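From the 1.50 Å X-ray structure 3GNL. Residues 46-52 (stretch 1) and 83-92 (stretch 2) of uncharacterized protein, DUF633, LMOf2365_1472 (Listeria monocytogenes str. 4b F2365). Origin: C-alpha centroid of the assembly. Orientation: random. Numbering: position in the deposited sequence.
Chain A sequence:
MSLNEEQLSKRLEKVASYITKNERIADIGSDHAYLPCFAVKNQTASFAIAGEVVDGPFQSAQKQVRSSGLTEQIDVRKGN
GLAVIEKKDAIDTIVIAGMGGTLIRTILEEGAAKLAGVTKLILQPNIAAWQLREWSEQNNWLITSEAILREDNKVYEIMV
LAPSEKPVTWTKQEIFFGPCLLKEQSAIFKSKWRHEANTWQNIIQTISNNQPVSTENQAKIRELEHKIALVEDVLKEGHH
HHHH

Stretch 1 46-52: SFAIAGE
Stretch 2 83-92: AVIEKKDAID

Stretch 1 runs as an extended β-strand after a corner in the chain at Ser 46 (-98/-18), with phi between about -90° and -160° and psi between 109° and 149°; Phe 47 is the most extended (-161/144) and Ala 50 the least (-105/109). Stretch 2 is irregular by comparison. Ala 83 (-60/-18) and Val 84 (-84/-7) have helix-like torsions, Ile 85 (-101/141) and Glu 86 (-127/152) extend the chain, and Lys 87 to Asp 89 make a short 3-10 segment (-50/-43, -67/-14 and -69/-19). Ala 90 then adopts a left-handed conformation (50/53), after which Ile 91 (-76/132) is extended again and Asp 92 turns to -93/-38.

The turn is held by its own hydrogen bonds. Asp 89 N donates to Glu 86 O at 2.9 Å, and Ala 90 N to Lys 87 O at 3.2 Å. The Asp 89 side chain (chi1 -68°, m; chi2 -44°) reaches back so that Glu 86 N donates to Asp 89 OD2 at 2.9 Å, with an N-H...O angle of 143°. Glu 86 and Asp 89 are thus linked twice, once through the backbone and once through the carboxylate.

No hydrogen bond joins the two stretches; they meet mainly through side chains, burying 285 Å² in total. In the register, Gly 51 CA lies 6.0 Å from Val 84 CA, and Ile 49 CA lies 7.6 Å from Ile 85 CA. Val 84 meets Ile 49 and Gly 51, while Ile 91 meets Ile 49 and Phe 47, so the two stretches run in broadly opposite directions. The alternation of the strand directs the CA-to-CB bonds of Phe 47 and Ile 49 toward stretch 2, and those of Ala 48, Ala 50 and Glu 52 away from it.

Ile 49 (chi1 -62°, m; chi2 166°, t) is the centre of the contact. Its CG2 packs 3.9 Å from CG2 of Val 84 (chi1 -61°, m), whereas its CD1 approaches CD1 of Ile 91 at 3.7 Å and CG1 of Ile 85 (chi1 -66°, m; chi2 178°, t) at 4.3 Å. The same Ile 49 CD1 lies 3.5 Å from Asp 89 OD2, a van der Waals approach to an oxygen whose polar needs are met by Glu 86 N and elsewhere in the structure. A carboxylate can therefore sit against an aliphatic group without being left unpaired.

Ile 91 points its CA-to-CB bond sideways, but its m,m rotamer (chi1 -64°, chi2 -56°) brings the end of the side chain nearer to the strand. Besides meeting Ile 49, Ile 91 CD1 lies 4.1 Å from Phe 47 CE2 (Phe 47 chi1 170°, t; chi2 76°), at the ring edge and near the ring plane.

At Gly 51 the lack of a side chain permits close packing: its CA lies 4.0 Å from Val 84 CG2. An ideally placed CB on Gly 51 would point toward stretch 2 and lie 2.9 Å from Val 84 CG2, a clash.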

# COMPACT_ATOMS: atom_id res chain seq x y z
N SER A 46 -9.66 -12.39 14.41
CA SER A 46 -10.54 -12.63 15.57
C SER A 46 -11.34 -11.41 15.97
O SER A 46 -12.36 -11.52 16.68
CB SER A 46 -9.73 -13.17 16.74
OG SER A 46 -8.72 -12.25 17.11
N PHE A 47 -10.91 -10.23 15.51
CA PHE A 47 -11.50 -8.96 15.86
C PHE A 47 -11.03 -7.98 14.79
O PHE A 47 -9.89 -8.12 14.31
CB PHE A 47 -11.05 -8.51 17.24
CG PHE A 47 -11.43 -7.10 17.57
CD1 PHE A 47 -12.74 -6.79 17.92
CD2 PHE A 47 -10.48 -6.07 17.50
CE1 PHE A 47 -13.09 -5.44 18.21
CE2 PHE A 47 -10.83 -4.76 17.78
CZ PHE A 47 -12.13 -4.43 18.15
N ALA A 48 -11.88 -7.03 14.40
CA ALA A 48 -11.48 -5.94 13.51
C ALA A 48 -12.06 -4.61 13.92
O ALA A 48 -13.22 -4.55 14.36
CB ALA A 48 -11.90 -6.23 12.10
N ILE A 49 -11.29 -3.55 13.74
CA ILE A 49 -11.80 -2.17 13.68
C ILE A 49 -11.90 -1.81 12.20
O ILE A 49 -10.93 -2.02 11.45
CB ILE A 49 -10.82 -1.19 14.35
CG1 ILE A 49 -10.65 -1.54 15.86
CG2 ILE A 49 -11.26 0.25 14.14
CD1 ILE A 49 -9.43 -0.84 16.52
N ALA A 50 -13.06 -1.33 11.78
CA ALA A 50 -13.18 -0.74 10.45
C ALA A 50 -13.27 0.77 10.61
O ALA A 50 -14.27 1.30 11.10
CB ALA A 50 -14.39 -1.30 9.74
N GLY A 51 -12.21 1.48 10.20
CA GLY A 51 -12.17 2.95 10.34
C GLY A 51 -12.72 3.67 9.13
O GLY A 51 -12.54 3.25 8.01
N GLU A 52 -13.44 4.78 9.32
CA GLU A 52 -13.93 5.59 8.22
C GLU A 52 -13.83 7.03 8.65
O GLU A 52 -13.95 7.31 9.84
CB GLU A 52 -15.38 5.27 7.84
CG GLU A 52 -15.63 3.78 7.57
CD GLU A 52 -15.03 3.33 6.28
OE1 GLU A 52 -14.53 4.16 5.50
OE2 GLU A 52 -15.04 2.10 6.05
N ALA A 83 -6.65 7.51 14.37
CA ALA A 83 -7.47 8.05 15.50
C ALA A 83 -8.52 7.02 15.94
O ALA A 83 -9.06 7.09 17.05
CB ALA A 83 -8.14 9.35 15.12
N VAL A 84 -8.80 6.04 15.09
CA VAL A 84 -9.80 5.04 15.43
C VAL A 84 -9.22 3.91 16.27
O VAL A 84 -9.97 3.07 16.76
CB VAL A 84 -10.53 4.48 14.18
CG1 VAL A 84 -11.27 5.58 13.41
CG2 VAL A 84 -9.54 3.63 13.27
N ILE A 85 -7.91 3.89 16.46
CA ILE A 85 -7.24 2.84 17.23
C ILE A 85 -6.93 3.35 18.63
O ILE A 85 -6.56 4.50 18.82
CB ILE A 85 -5.91 2.39 16.56
CG1 ILE A 85 -6.16 1.69 15.23
CG2 ILE A 85 -5.13 1.44 17.46
CD1 ILE A 85 -4.86 1.28 14.55
N GLU A 86 -7.09 2.46 19.61
CA GLU A 86 -6.71 2.80 20.97
C GLU A 86 -5.78 1.72 21.50
O GLU A 86 -5.83 0.56 21.06
CB GLU A 86 -7.97 2.95 21.83
CG GLU A 86 -7.94 4.16 22.75
CD GLU A 86 -8.10 5.48 22.01
OE1 GLU A 86 -9.16 5.70 21.38
OE2 GLU A 86 -7.17 6.31 22.08
N LYS A 87 -4.89 2.10 22.44
CA LYS A 87 -3.94 1.15 23.04
C LYS A 87 -4.62 -0.13 23.54
O LYS A 87 -4.12 -1.23 23.29
CB LYS A 87 -3.12 1.80 24.17
N LYS A 88 -5.77 0.02 24.22
CA LYS A 88 -6.48 -1.13 24.79
C LYS A 88 -7.07 -2.08 23.74
O LYS A 88 -7.40 -3.23 24.06
CB LYS A 88 -7.55 -0.71 25.83
CG LYS A 88 -8.72 0.11 25.30
CD LYS A 88 -9.80 0.26 26.37
CE LYS A 88 -10.68 1.48 26.10
NZ LYS A 88 -9.88 2.75 25.98
N ASP A 89 -7.13 -1.64 22.49
CA ASP A 89 -7.58 -2.52 21.41
C ASP A 89 -6.61 -3.65 21.09
O ASP A 89 -7.01 -4.63 20.52
CB ASP A 89 -7.90 -1.74 20.13
CG ASP A 89 -9.11 -0.88 20.28
OD1 ASP A 89 -10.10 -1.38 20.85
OD2 ASP A 89 -9.07 0.30 19.86
N ALA A 90 -5.34 -3.51 21.49
CA ALA A 90 -4.35 -4.57 21.27
C ALA A 90 -4.35 -5.07 19.81
O ALA A 90 -4.47 -6.26 19.53
CB ALA A 90 -4.58 -5.73 22.24
N ILE A 91 -4.22 -4.13 18.88
CA ILE A 91 -4.21 -4.46 17.45
C ILE A 91 -2.87 -5.06 17.01
O ILE A 91 -1.81 -4.53 17.37
CB ILE A 91 -4.49 -3.18 16.67
CG1 ILE A 91 -5.90 -2.65 16.97
CG2 ILE A 91 -4.23 -3.38 15.15
CD1 ILE A 91 -7.05 -3.60 16.74
N ASP A 92 -2.92 -6.17 16.27
CA ASP A 92 -1.74 -6.89 15.80
C ASP A 92 -1.34 -6.43 14.39
O ASP A 92 -0.13 -6.31 14.08
CB ASP A 92 -1.97 -8.41 15.75
CG ASP A 92 -2.35 -8.97 17.11
OD1 ASP A 92 -1.50 -8.82 18.01
OD2 ASP A 92 -3.46 -9.53 17.25